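Local coordinates for putative periplasmic protein (Bacteroides vulgatus ATCC 8482, PDB 3DUE) that is of unknown function but, as a putative periplasmic protein of the PepSY-like, beta-lactamase-inhibitor-like family, may act as an inhibitor, at residues S70-A75 and A92-I97; H102-K107 and M118-I123; N11-T16 and K42-I47; T19-H24 and D52-D57. One frame throughout, in Å; residues are numbered along the deposited sequence.

Contact 1 of 4, residues S70-A75 and A92-I97; sequences SAVPVA and AKMLKI
Val72 and Met94 join the loop that leads from strand 62-66 into helix 79-88 to the start of strand 94-99, in the antiparallel sheet of this PepSY-like fold. The tie is one strong backbone bond: Val72 N gives its hydrogen to Met94 O at 2.8 Å, nearly straight at 172°. The same oxygen also takes a CA-H...O contact from Ala71 CA at 3.4 Å, so two successive residues of the loop close on one carbonyl. Val72 then drives its two methyls into the strand. CG2 lies on the CG of Met94, a selenomethionine in this crystal, and also sits 3.6 Å from Leu95 O. CG1 is anti to its backbone N (chi1 178°), which places it against the CG2 methyl of Ile97; these two side chains cross at about a right angle. Val65 and Val77 pack on Val72 as well and help to bury it. Further along the strand, Leu95 and Lys96 both face Lys107, a classic beta bulge in the pairing with strand 103-108. At the exposed end of the contact, Lys93 runs out fully extended beyond CG, resting CD against Ala71 CB at 3.7 Å before its NZ makes a weak hydrogen bond to Ser70 O at 3.2 Å.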
loop_
_atom_site.group_PDB
_atom_site.type_symbol
_atom_site.label_atom_id
_atom_site.label_comp_id
_atom_site.label_asym_id
_atom_site.label_seq_id
_atom_site.Cartn_x
_atom_site.Cartn_y
_atom_site.Cartn_z
ATOM N N SER A 70 12.223 2.593 -0.724
ATOM C CA SER A 70 12.831 1.597 0.187
ATOM C C SER A 70 12.332 0.207 -0.305
ATOM O O SER A 70 12.730 -0.223 -1.373
ATOM C CB SER A 70 12.527 1.935 1.657
ATOM O OG SER A 70 11.139 1.919 1.990
ATOM N N ALA A 71 11.465 -0.463 0.442
ATOM C CA ALA A 71 10.852 -1.732 0.035
ATOM C C ALA A 71 9.632 -1.886 0.907
ATOM O O ALA A 71 9.588 -1.286 2.006
ATOM C CB ALA A 71 11.832 -2.928 0.231
ATOM N N VAL A 72 8.641 -2.642 0.439
ATOM C CA VAL A 72 7.424 -2.950 1.224
ATOM C C VAL A 72 7.839 -3.856 2.379
ATOM O O VAL A 72 8.527 -4.831 2.147
ATOM C CB VAL A 72 6.389 -3.682 0.383
ATOM C CG1 VAL A 72 5.112 -4.071 1.192
ATOM C CG2 VAL A 72 5.986 -2.769 -0.822
ATOM N N PRO A 73 7.497 -3.484 3.616
ATOM C CA PRO A 73 7.840 -4.382 4.733
ATOM C C PRO A 73 7.217 -5.764 4.530
ATOM O O PRO A 73 6.023 -5.896 4.262
ATOM C CB PRO A 73 7.232 -3.673 5.943
ATOM C CG PRO A 73 7.241 -2.235 5.544
ATOM C CD PRO A 73 6.841 -2.255 4.105
ATOM N N VAL A 74 7.999 -6.811 4.721
ATOM C CA VAL A 74 7.489 -8.145 4.389
ATOM C C VAL A 74 6.263 -8.569 5.182
ATOM O O VAL A 74 5.421 -9.314 4.674
ATOM C CB VAL A 74 8.612 -9.228 4.459
ATOM C CG1 VAL A 74 9.697 -8.875 3.481
ATOM C CG2 VAL A 74 9.204 -9.342 5.846
ATOM N N ALA A 75 6.130 -8.060 6.404
ATOM C CA ALA A 75 5.020 -8.450 7.261
ATOM C C ALA A 75 3.678 -7.935 6.717
ATOM O O ALA A 75 2.638 -8.433 7.133
ATOM C CB ALA A 75 5.249 -7.974 8.670
ATOM N N ALA A 92 14.547 -10.142 -6.255
ATOM C CA ALA A 92 13.828 -8.888 -6.355
ATOM C C ALA A 92 13.254 -8.525 -4.999
ATOM O O ALA A 92 13.071 -9.389 -4.122
ATOM C CB ALA A 92 12.701 -8.994 -7.372
ATOM N N LYS A 93 13.039 -7.241 -4.794
ATOM C CA LYS A 93 12.321 -6.804 -3.622
ATOM C C LYS A 93 11.034 -6.158 -4.132
ATOM O O LYS A 93 10.915 -5.790 -5.304
ATOM C CB LYS A 93 13.155 -5.900 -2.733
ATOM C CG LYS A 93 13.509 -4.554 -3.300
ATOM C CD LYS A 93 14.410 -3.852 -2.303
ATOM C CE LYS A 93 14.756 -2.453 -2.698
ATOM N NZ LYS A 93 15.541 -1.813 -1.622
HETATM N N MSE A 94 10.029 -6.137 -3.269
HETATM C CA MSE A 94 8.794 -5.507 -3.611
HETATM C C MSE A 94 8.836 -4.010 -3.324
HETATM O O MSE A 94 9.102 -3.596 -2.193
HETATM C CB MSE A 94 7.670 -6.112 -2.810
HETATM C CG MSE A 94 6.330 -5.747 -3.395
HETATM SE SE MSE A 94 4.962 -6.709 -2.404
HETATM C CE MSE A 94 5.857 -8.499 -2.196
ATOM N N LEU A 95 8.519 -3.212 -4.338
ATOM C CA LEU A 95 8.513 -1.750 -4.190
ATOM C C LEU A 95 7.114 -1.228 -3.880
ATOM O O LEU A 95 6.957 -0.233 -3.143
ATOM C CB LEU A 95 9.067 -1.047 -5.438
ATOM C CG LEU A 95 10.554 -1.323 -5.715
ATOM C CD1 LEU A 95 11.045 -0.422 -6.850
ATOM C CD2 LEU A 95 11.392 -1.104 -4.439
ATOM N N LYS A 96 6.105 -1.921 -4.394
ATOM C CA LYS A 96 4.737 -1.463 -4.231
ATOM C C LYS A 96 3.668 -2.582 -4.257
ATOM O O LYS A 96 3.770 -3.560 -4.971
ATOM C CB LYS A 96 4.456 -0.430 -5.311
ATOM C CG LYS A 96 3.091 0.203 -5.241
ATOM C CD LYS A 96 2.965 1.205 -6.377
ATOM C CE LYS A 96 1.538 1.669 -6.615
ATOM N NZ LYS A 96 1.544 2.709 -7.770
ATOM N N ILE A 97 2.654 -2.439 -3.421
ATOM C CA ILE A 97 1.520 -3.347 -3.438
ATOM C C ILE A 97 0.266 -2.489 -3.299
ATOM O O ILE A 97 0.278 -1.496 -2.566
ATOM C CB ILE A 97 1.645 -4.451 -2.377
ATOM C CG1 ILE A 97 0.493 -5.454 -2.512
ATOM C CG2 ILE A 97 1.778 -3.863 -0.943
ATOM C CD1 ILE A 97 0.660 -6.650 -1.647
#

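Contact 2 of 4, residues H102-K107 and M118-I123; sequences HDYEVK and MQFNVI
The Tyr104 ring carries the Met118 methyl on one face, with CE 3.7 Å from the ring centroid and displaced toward the rim on the CE1 side, a CH-pi contact. Water 2 lies in the ring plane at its edge, 2.7 Å from Tyr104 OH. The Phe120 ring is nearly parallel to the Tyr104 ring (17° between planes) but displaced along it, centroids 5.4 Å apart, and the two meet at their CE1 atoms, 3.5 Å from each other; one face of Phe120 has Met118 O above it, toward the rim. In Met118, modelled as selenomethionine, chi2 (-66°) places SE obliquely beside the tyrosine in a Met-aromatic contact, 4.6 Å from the centroid, and a second bend at chi3 leads to CE over the face. Water 1 bridges the backbones, giving a hydrogen to His102 O and accepting one from Met118 N, 2.9 Å away. Water 2 also donates to Met118 O. Pro78 and Ile81 touch both aromatic rings. The turn between strands 113-117 and 122-126 is thus held to strand 103-108 by apolar and aromatic contacts, while two waters satisfy the backbone N and O of Met118.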
loop_
_atom_site.group_PDB
_atom_site.type_symbol
_atom_site.label_atom_id
_atom_site.label_comp_id
_atom_site.label_asym_id
_atom_site.label_seq_id
_atom_site.Cartn_x
_atom_site.Cartn_y
_atom_site.Cartn_z
ATOM N N HIS A 102 -11.142 -6.861 -5.192
ATOM C CA HIS A 102 -11.073 -7.941 -6.172
ATOM C C HIS A 102 -9.669 -8.446 -6.479
ATOM O O HIS A 102 -9.497 -9.651 -6.755
ATOM C CB HIS A 102 -11.770 -7.522 -7.469
ATOM C CG HIS A 102 -12.321 -8.676 -8.244
ATOM N ND1 HIS A 102 -11.623 -9.309 -9.250
ATOM C CD2 HIS A 102 -13.510 -9.318 -8.150
ATOM C CE1 HIS A 102 -12.362 -10.289 -9.740
ATOM N NE2 HIS A 102 -13.508 -10.319 -9.085
ATOM N N ASP A 103 -8.666 -7.563 -6.428
ATOM C CA ASP A 103 -7.289 -7.977 -6.748
ATOM C C ASP A 103 -6.195 -7.260 -5.998
ATOM O O ASP A 103 -6.429 -6.224 -5.359
ATOM C CB ASP A 103 -7.035 -7.728 -8.227
ATOM C CG ASP A 103 -7.981 -8.517 -9.118
ATOM O OD1 ASP A 103 -7.700 -9.689 -9.419
ATOM O OD2 ASP A 103 -9.009 -7.938 -9.531
ATOM N N TYR A 104 -4.996 -7.825 -6.095
ATOM C CA TYR A 104 -3.794 -7.210 -5.588
ATOM C C TYR A 104 -2.942 -6.958 -6.838
ATOM O O TYR A 104 -3.032 -7.690 -7.827
ATOM C CB TYR A 104 -2.986 -8.133 -4.664
ATOM C CG TYR A 104 -3.647 -8.670 -3.428
ATOM C CD1 TYR A 104 -4.371 -9.846 -3.479
ATOM C CD2 TYR A 104 -3.469 -8.061 -2.181
ATOM C CE1 TYR A 104 -4.938 -10.377 -2.358
ATOM C CE2 TYR A 104 -4.068 -8.588 -1.042
ATOM C CZ TYR A 104 -4.788 -9.758 -1.153
ATOM O OH TYR A 104 -5.398 -10.359 -0.058
ATOM N N GLU A 105 -2.174 -5.883 -6.823
ATOM C CA GLU A 105 -1.202 -5.599 -7.871
ATOM C C GLU A 105 0.134 -5.392 -7.162
ATOM O O GLU A 105 0.226 -4.576 -6.280
ATOM C CB GLU A 105 -1.559 -4.349 -8.674
ATOM C CG GLU A 105 -2.924 -4.485 -9.368
ATOM C CD GLU A 105 -3.175 -3.508 -10.508
ATOM O OE1 GLU A 105 -2.252 -2.723 -10.863
ATOM O OE2 GLU A 105 -4.308 -3.574 -11.092
ATOM N N VAL A 106 1.151 -6.107 -7.577
ATOM C CA VAL A 106 2.455 -6.055 -6.952
ATOM C C VAL A 106 3.503 -5.542 -7.940
ATOM O O VAL A 106 3.547 -6.015 -9.075
ATOM C CB VAL A 106 2.816 -7.489 -6.520
ATOM C CG1 VAL A 106 4.270 -7.615 -6.281
ATOM C CG2 VAL A 106 1.934 -7.904 -5.312
ATOM N N LYS A 107 4.353 -4.602 -7.519
ATOM C CA LYS A 107 5.431 -4.120 -8.381
ATOM C C LYS A 107 6.785 -4.405 -7.757
ATOM O O LYS A 107 7.043 -4.008 -6.639
ATOM C CB LYS A 107 5.284 -2.646 -8.727
ATOM C CG LYS A 107 4.181 -2.365 -9.817
HETATM N N MSE A 118 -8.228 -12.368 -5.278
HETATM C CA MSE A 118 -8.257 -12.544 -3.803
HETATM C C MSE A 118 -7.871 -13.940 -3.330
HETATM O O MSE A 118 -7.536 -14.158 -2.151
HETATM C CB MSE A 118 -9.636 -12.176 -3.258
HETATM C CG MSE A 118 -9.958 -10.688 -3.275
HETATM SE SE MSE A 118 -8.812 -9.700 -2.081
HETATM C CE MSE A 118 -7.755 -8.663 -3.304
ATOM N N GLN A 119 -7.912 -14.879 -4.260
ATOM C CA GLN A 119 -7.520 -16.254 -3.972
ATOM C C GLN A 119 -6.096 -16.510 -4.427
ATOM O O GLN A 119 -5.606 -17.639 -4.395
ATOM C CB GLN A 119 -8.505 -17.237 -4.609
ATOM C CG GLN A 119 -9.883 -17.110 -4.005
ATOM C CD GLN A 119 -9.905 -17.406 -2.504
ATOM O OE1 GLN A 119 -9.381 -18.437 -2.030
ATOM N NE2 GLN A 119 -10.533 -16.504 -1.748
ATOM N N PHE A 120 -5.423 -15.447 -4.852
ATOM C CA PHE A 120 -4.031 -15.533 -5.265
ATOM C C PHE A 120 -3.754 -16.276 -6.549
ATOM O O PHE A 120 -2.652 -16.748 -6.773
ATOM C CB PHE A 120 -3.175 -16.047 -4.114
ATOM C CG PHE A 120 -3.369 -15.264 -2.859
ATOM C CD1 PHE A 120 -2.955 -13.966 -2.787
ATOM C CD2 PHE A 120 -3.966 -15.827 -1.757
ATOM C CE1 PHE A 120 -3.133 -13.249 -1.644
ATOM C CE2 PHE A 120 -4.173 -15.096 -0.612
ATOM C CZ PHE A 120 -3.742 -13.807 -0.564
ATOM N N ASN A 121 -4.751 -16.349 -7.418
ATOM C CA ASN A 121 -4.498 -16.797 -8.781
ATOM C C ASN A 121 -3.795 -15.651 -9.503
ATOM O O ASN A 121 -4.212 -14.518 -9.354
ATOM C CB ASN A 121 -5.812 -17.089 -9.473
ATOM C CG ASN A 121 -6.532 -18.237 -8.848
ATOM O OD1 ASN A 121 -6.050 -19.378 -8.878
ATOM N ND2 ASN A 121 -7.721 -17.964 -8.314
ATOM N N VAL A 122 -2.719 -15.941 -10.228
ATOM C CA VAL A 122 -2.047 -14.915 -11.009
ATOM C C VAL A 122 -2.913 -14.622 -12.243
ATOM O O VAL A 122 -3.246 -15.517 -13.013
ATOM C CB VAL A 122 -0.615 -15.356 -11.371
ATOM C CG1 VAL A 122 0.040 -14.383 -12.373
ATOM C CG2 VAL A 122 0.217 -15.433 -10.068
ATOM N N ILE A 123 -3.346 -13.373 -12.370
ATOM C CA ILE A 123 -4.195 -12.951 -13.481
ATOM C C ILE A 123 -3.386 -12.373 -14.643
ATOM O O ILE A 123 -3.653 -12.674 -15.800
ATOM C CB ILE A 123 -5.224 -11.908 -13.021
ATOM C CG1 ILE A 123 -6.029 -12.439 -11.839
ATOM C CG2 ILE A 123 -6.164 -11.547 -14.157
ATOM C CD1 ILE A 123 -6.726 -13.758 -12.107
HETATM O O HOH W 1 -10.814 -11.889 -6.400
HETATM O O HOH W 2 -7.054 -12.492 -0.010
#

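Contact 3 of 4, residues N11-T16 and K42-I47; sequences NQLPQT and KSYDVI
Pro14 and Tyr44 make the CH-pi part of this contact, reaching toward each other tip to tip. Pro14 CD stands over one face of the Tyr44 ring, 3.8 Å from its centroid and only 15° off the normal, while the neighbouring CG approaches ring atom CE2 at 3.6 Å. The CG-CD edge of the proline thus meets the CD2-CE2 side of the tyrosine. Tyr44 CG, anti to its carbonyl carbon (chi1 -62°), is thereby set 4.2 Å from Pro14 CD.

The other apolar contacts are made by Leu13, with CD2 lying mainly on Tyr44 and CD1 on Val46. CD2 slides past the base of the tyrosine, 3.7 Å from Tyr44 CB, and comes obliquely to the ring. CD1 meets the CG2 methyl of Val46 at 4.0 Å, two residues further along the same strand face.

Pro14 takes the N-cap position of helix 15-24, so the contact places the start of that helix over strand 41-48. Ile8, in the loop after strand 6-7, touches both Leu13 and Tyr44, and Met35 of strand 30-38 packs on the tyrosine. The strand itself sits inside the antiparallel sheet, with backbone bonds to strand 30-38 along one edge and to strand 53-56 along the other.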
loop_
_atom_site.group_PDB
_atom_site.type_symbol
_atom_site.label_atom_id
_atom_site.label_comp_id
_atom_site.label_asym_id
_atom_site.label_seq_id
_atom_site.Cartn_x
_atom_site.Cartn_y
_atom_site.Cartn_z
ATOM N N ASN A 11 -3.708 11.830 14.041
ATOM C CA ASN A 11 -4.762 11.406 14.965
ATOM C C ASN A 11 -6.179 11.467 14.399
ATOM O O ASN A 11 -7.114 11.090 15.079
ATOM C CB ASN A 11 -4.683 12.130 16.302
ATOM C CG ASN A 11 -4.934 13.597 16.187
ATOM O OD1 ASN A 11 -5.445 14.118 15.174
ATOM N ND2 ASN A 11 -4.606 14.292 17.255
ATOM N N GLN A 12 -6.345 11.973 13.183
ATOM C CA GLN A 12 -7.632 11.962 12.486
ATOM C C GLN A 12 -7.794 10.734 11.560
ATOM O O GLN A 12 -8.835 10.554 10.927
ATOM C CB GLN A 12 -7.863 13.249 11.711
ATOM C CG GLN A 12 -7.963 14.475 12.610
ATOM C CD GLN A 12 -8.116 15.763 11.827
ATOM O OE1 GLN A 12 -7.175 16.224 11.183
ATOM N NE2 GLN A 12 -9.305 16.369 11.903
ATOM N N LEU A 13 -6.765 9.907 11.446
ATOM C CA LEU A 13 -6.888 8.649 10.698
ATOM C C LEU A 13 -7.639 7.612 11.534
ATOM O O LEU A 13 -7.540 7.617 12.779
ATOM C CB LEU A 13 -5.466 8.112 10.396
ATOM C CG LEU A 13 -4.492 8.833 9.485
ATOM C CD1 LEU A 13 -3.008 8.358 9.730
ATOM C CD2 LEU A 13 -4.862 8.701 8.016
ATOM N N PRO A 14 -8.357 6.670 10.876
ATOM C CA PRO A 14 -8.948 5.620 11.647
ATOM C C PRO A 14 -7.861 4.932 12.479
ATOM O O PRO A 14 -6.701 4.842 12.056
ATOM C CB PRO A 14 -9.523 4.684 10.578
ATOM C CG PRO A 14 -9.777 5.577 9.412
ATOM C CD PRO A 14 -8.607 6.495 9.435
ATOM N N GLN A 15 -8.247 4.478 13.665
ATOM C CA GLN A 15 -7.367 3.782 14.581
ATOM C C GLN A 15 -6.496 2.700 13.898
ATOM O O GLN A 15 -5.289 2.619 14.141
ATOM C CB GLN A 15 -8.220 3.119 15.662
ATOM C CG GLN A 15 -7.395 2.336 16.615
ATOM C CD GLN A 15 -8.131 1.454 17.608
ATOM O OE1 GLN A 15 -7.475 0.615 18.203
ATOM N NE2 GLN A 15 -9.454 1.633 17.828
ATOM N N THR A 16 -7.114 1.885 13.061
ATOM C CA THR A 16 -6.410 0.782 12.388
ATOM C C THR A 16 -5.251 1.287 11.502
ATOM O O THR A 16 -4.175 0.667 11.491
ATOM C CB THR A 16 -7.418 -0.107 11.607
ATOM O OG1 THR A 16 -8.400 -0.599 12.531
ATOM C CG2 THR A 16 -6.718 -1.303 10.942
ATOM N N LYS A 42 -14.621 7.268 1.292
ATOM C CA LYS A 42 -13.552 8.102 1.784
ATOM C C LYS A 42 -12.328 7.263 1.774
ATOM O O LYS A 42 -12.409 6.018 1.880
ATOM C CB LYS A 42 -13.826 8.608 3.196
ATOM C CG LYS A 42 -14.951 9.617 3.302
ATOM C CD LYS A 42 -15.278 9.875 4.770
ATOM C CE LYS A 42 -16.586 10.617 4.918
ATOM N NZ LYS A 42 -17.165 10.595 6.308
ATOM N N SER A 43 -11.198 7.936 1.566
ATOM C CA SER A 43 -9.897 7.319 1.627
ATOM C C SER A 43 -8.941 8.304 2.308
ATOM O O SER A 43 -9.207 9.504 2.378
ATOM C CB SER A 43 -9.389 6.879 0.272
ATOM O OG SER A 43 -9.261 7.971 -0.609
ATOM N N TYR A 44 -7.840 7.763 2.808
ATOM C CA TYR A 44 -6.848 8.527 3.533
ATOM C C TYR A 44 -5.489 8.273 2.884
ATOM O O TYR A 44 -5.247 7.152 2.454
ATOM C CB TYR A 44 -6.837 8.036 4.986
ATOM C CG TYR A 44 -8.149 8.257 5.676
ATOM C CD1 TYR A 44 -8.422 9.473 6.298
ATOM C CD2 TYR A 44 -9.127 7.261 5.706
ATOM C CE1 TYR A 44 -9.607 9.687 6.897
ATOM C CE2 TYR A 44 -10.326 7.459 6.336
ATOM C CZ TYR A 44 -10.566 8.690 6.918
ATOM O OH TYR A 44 -11.740 8.936 7.584
ATOM N N ASP A 45 -4.666 9.304 2.760
ATOM C CA ASP A 45 -3.319 9.164 2.168
ATOM C C ASP A 45 -2.306 9.773 3.099
ATOM O O ASP A 45 -2.593 10.796 3.724
ATOM C CB ASP A 45 -3.229 9.790 0.790
ATOM C CG ASP A 45 -4.208 9.138 -0.209
ATOM O OD1 ASP A 45 -5.365 9.558 -0.245
ATOM O OD2 ASP A 45 -3.801 8.214 -0.967
ATOM N N VAL A 46 -1.177 9.077 3.264
ATOM C CA VAL A 46 -0.068 9.514 4.100
ATOM C C VAL A 46 1.232 9.366 3.312
ATOM O O VAL A 46 1.452 8.323 2.676
ATOM C CB VAL A 46 0.025 8.685 5.391
ATOM C CG1 VAL A 46 1.251 9.062 6.184
ATOM C CG2 VAL A 46 -1.211 8.927 6.217
ATOM N N ILE A 47 2.034 10.428 3.275
ATOM C CA ILE A 47 3.352 10.381 2.658
ATOM C C ILE A 47 4.329 10.725 3.730
ATOM O O ILE A 47 4.129 11.705 4.495
ATOM C CB ILE A 47 3.566 11.320 1.437
ATOM C CG1 ILE A 47 2.485 11.082 0.384
ATOM C CG2 ILE A 47 4.967 11.053 0.856
ATOM C CD1 ILE A 47 2.504 12.051 -0.814
#

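Contact 4 of 4, residues T19-H24 and D52-D57; sequences TFIKTH and DKLEFD
Thr19 O takes two hydrogens from Thr23, one from the backbone N and one from OG1, each at 2.9 Å and arriving from opposite faces of the carbonyl plane. This double grip lies in the last turns of helix 15-24, which packs on strand 53-56 of the antiparallel sheet in this PepSY-like fold. The axes of the two segments pass 11.3 Å apart and run 148° from parallel, and the interface is filled by apolar side chains, Phe20 and Ile21 of the helix against Leu54 and Phe56 of the strand. The rings of Phe20 and Phe56 form an offset edge-to-face pair with planes at 84°, the edge of Phe56 directed at the face of Phe20; the nearest atoms are Phe56 CE1 and Phe20 CD2, 3.8 Å apart. Phe20 CG, anti to its backbone N (chi1 -178°), is thereby directed toward the strand. His24 CD2 lies over one face of the Phe20 ring. Trp62, Val65 and Val76 also touch Phe20, while Phe48 touches Ile21 and Leu54. One methyl of Leu54 serves both helix residues: CD1 is 3.8 Å from Ile21 CG1 and, near the plane of the Phe20 ring, meets its edge at CE2, 4.2 Å away.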
loop_
_atom_site.group_PDB
_atom_site.type_symbol
_atom_site.label_atom_id
_atom_site.label_comp_id
_atom_site.label_asym_id
_atom_site.label_seq_id
_atom_site.Cartn_x
_atom_site.Cartn_y
_atom_site.Cartn_z
ATOM N N THR A 19 -2.371 2.367 13.793
ATOM C CA THR A 19 -1.659 1.181 14.285
ATOM C C THR A 19 -0.784 0.583 13.176
ATOM O O THR A 19 0.308 0.092 13.432
ATOM C CB THR A 19 -2.650 0.105 14.792
ATOM O OG1 THR A 19 -3.321 0.612 15.942
ATOM C CG2 THR A 19 -1.943 -1.214 15.181
ATOM N N PHE A 20 -1.301 0.579 11.967
ATOM C CA PHE A 20 -0.535 0.085 10.835
ATOM C C PHE A 20 0.788 0.878 10.665
ATOM O O PHE A 20 1.866 0.284 10.511
ATOM C CB PHE A 20 -1.383 0.134 9.581
ATOM C CG PHE A 20 -0.688 -0.394 8.363
ATOM C CD1 PHE A 20 -0.784 -1.744 8.029
ATOM C CD2 PHE A 20 0.036 0.447 7.553
ATOM C CE1 PHE A 20 -0.165 -2.215 6.901
ATOM C CE2 PHE A 20 0.654 -0.034 6.413
ATOM C CZ PHE A 20 0.557 -1.348 6.112
ATOM N N ILE A 21 0.709 2.207 10.750
ATOM C CA ILE A 21 1.904 3.066 10.657
ATOM C C ILE A 21 2.872 2.777 11.815
ATOM O O ILE A 21 4.081 2.656 11.617
ATOM C CB ILE A 21 1.513 4.574 10.603
ATOM C CG1 ILE A 21 0.689 4.870 9.302
ATOM C CG2 ILE A 21 2.755 5.467 10.719
ATOM C CD1 ILE A 21 0.065 6.268 9.274
ATOM N N LYS A 22 2.360 2.648 13.026
ATOM C CA LYS A 22 3.231 2.411 14.163
ATOM C C LYS A 22 3.878 1.061 14.077
ATOM O O LYS A 22 5.021 0.914 14.477
ATOM C CB LYS A 22 2.474 2.584 15.485
ATOM C CG LYS A 22 2.298 4.044 15.829
ATOM N N THR A 23 3.173 0.079 13.525
ATOM C CA THR A 23 3.722 -1.281 13.403
ATOM C C THR A 23 4.814 -1.395 12.296
ATOM O O THR A 23 5.885 -1.941 12.536
ATOM C CB THR A 23 2.576 -2.291 13.137
ATOM O OG1 THR A 23 1.699 -2.311 14.278
ATOM C CG2 THR A 23 3.137 -3.730 12.932
ATOM N N HIS A 24 4.538 -0.851 11.117
ATOM C CA HIS A 24 5.377 -1.078 9.922
ATOM C C HIS A 24 6.291 0.057 9.527
ATOM O O HIS A 24 7.270 -0.183 8.825
ATOM C CB HIS A 24 4.493 -1.536 8.717
ATOM C CG HIS A 24 3.682 -2.764 8.998
ATOM N ND1 HIS A 24 4.248 -3.995 9.225
ATOM C CD2 HIS A 24 2.341 -2.949 9.086
ATOM C CE1 HIS A 24 3.296 -4.874 9.493
ATOM N NE2 HIS A 24 2.126 -4.263 9.399
ATOM N N ASP A 52 7.950 7.614 0.831
ATOM C CA ASP A 52 7.090 6.404 0.867
ATOM C C ASP A 52 5.653 6.808 1.219
ATOM O O ASP A 52 5.451 7.763 1.957
ATOM C CB ASP A 52 7.670 5.341 1.795
ATOM C CG ASP A 52 8.876 4.656 1.190
ATOM O OD1 ASP A 52 9.114 4.778 -0.059
ATOM O OD2 ASP A 52 9.565 3.959 1.971
ATOM N N LYS A 53 4.680 6.144 0.593
ATOM C CA LYS A 53 3.278 6.555 0.656
ATOM C C LYS A 53 2.336 5.417 0.945
ATOM O O LYS A 53 2.510 4.313 0.424
ATOM C CB LYS A 53 2.893 7.242 -0.682
ATOM C CG LYS A 53 1.394 7.313 -0.988
ATOM C CD LYS A 53 1.099 8.119 -2.203
ATOM C CE LYS A 53 -0.453 8.316 -2.446
ATOM N NZ LYS A 53 -1.231 7.084 -2.422
ATOM N N LEU A 54 1.326 5.717 1.767
ATOM C CA LEU A 54 0.267 4.782 2.152
ATOM C C LEU A 54 -1.082 5.415 1.765
ATOM O O LEU A 54 -1.239 6.641 1.882
ATOM C CB LEU A 54 0.262 4.589 3.655
ATOM C CG LEU A 54 1.596 4.173 4.255
ATOM C CD1 LEU A 54 1.472 3.981 5.723
ATOM C CD2 LEU A 54 2.074 2.880 3.532
ATOM N N GLU A 55 -2.014 4.574 1.321
ATOM C CA GLU A 55 -3.421 4.915 1.141
ATOM C C GLU A 55 -4.229 3.860 1.921
ATOM O O GLU A 55 -3.927 2.662 1.892
ATOM C CB GLU A 55 -3.864 4.831 -0.306
ATOM C CG GLU A 55 -5.296 5.295 -0.575
ATOM C CD GLU A 55 -5.760 4.944 -1.967
ATOM O OE1 GLU A 55 -5.638 3.733 -2.365
ATOM O OE2 GLU A 55 -6.272 5.875 -2.651
ATOM N N PHE A 56 -5.304 4.319 2.543
ATOM C CA PHE A 56 -6.188 3.492 3.346
ATOM C C PHE A 56 -7.604 3.737 2.934
ATOM O O PHE A 56 -7.915 4.838 2.473
ATOM C CB PHE A 56 -6.100 3.886 4.813
ATOM C CG PHE A 56 -4.712 3.785 5.418
ATOM C CD1 PHE A 56 -4.276 2.587 5.935
ATOM C CD2 PHE A 56 -3.872 4.913 5.507
ATOM C CE1 PHE A 56 -3.061 2.472 6.514
ATOM C CE2 PHE A 56 -2.641 4.813 6.062
ATOM C CZ PHE A 56 -2.230 3.586 6.603
ATOM N N ASP A 57 -8.465 2.741 3.132
ATOM C CA ASP A 57 -9.873 2.869 2.797
ATOM C C ASP A 57 -10.572 3.592 3.931
ATOM O O ASP A 57 -9.908 4.040 4.876
ATOM C CB ASP A 57 -10.512 1.515 2.444
ATOM C CG ASP A 57 -10.628 0.550 3.635
ATOM O OD1 ASP A 57 -10.420 0.916 4.806
ATOM O OD2 ASP A 57 -10.955 -0.613 3.363
#

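How the contacts relate
All four contacts hang on one antiparallel sheet. Contacts 3 and 4 share helix 15-24 and use adjacent strands, their centres 8 Å apart; Val46 O to Leu54 N and Tyr44 O to Phe56 N, both 2.8 Å, are probable hydrogen bonds joining them. Contacts 1 and 2, with centres 15 Å apart, are joined likewise through strands 94-99 and 103-108, by Lys96 O to Lys107 N at 2.8 Å. The two pairs of contacts meet where contact 1 touches contact 4: Ser70 OG lies 2.6 Å from Asp52 OD2, a probable hydrogen bond, and Ala75 CB packs on His24 CE1. Contact 2 stays apart from contact 3, their nearest atoms about 14 Å from each other.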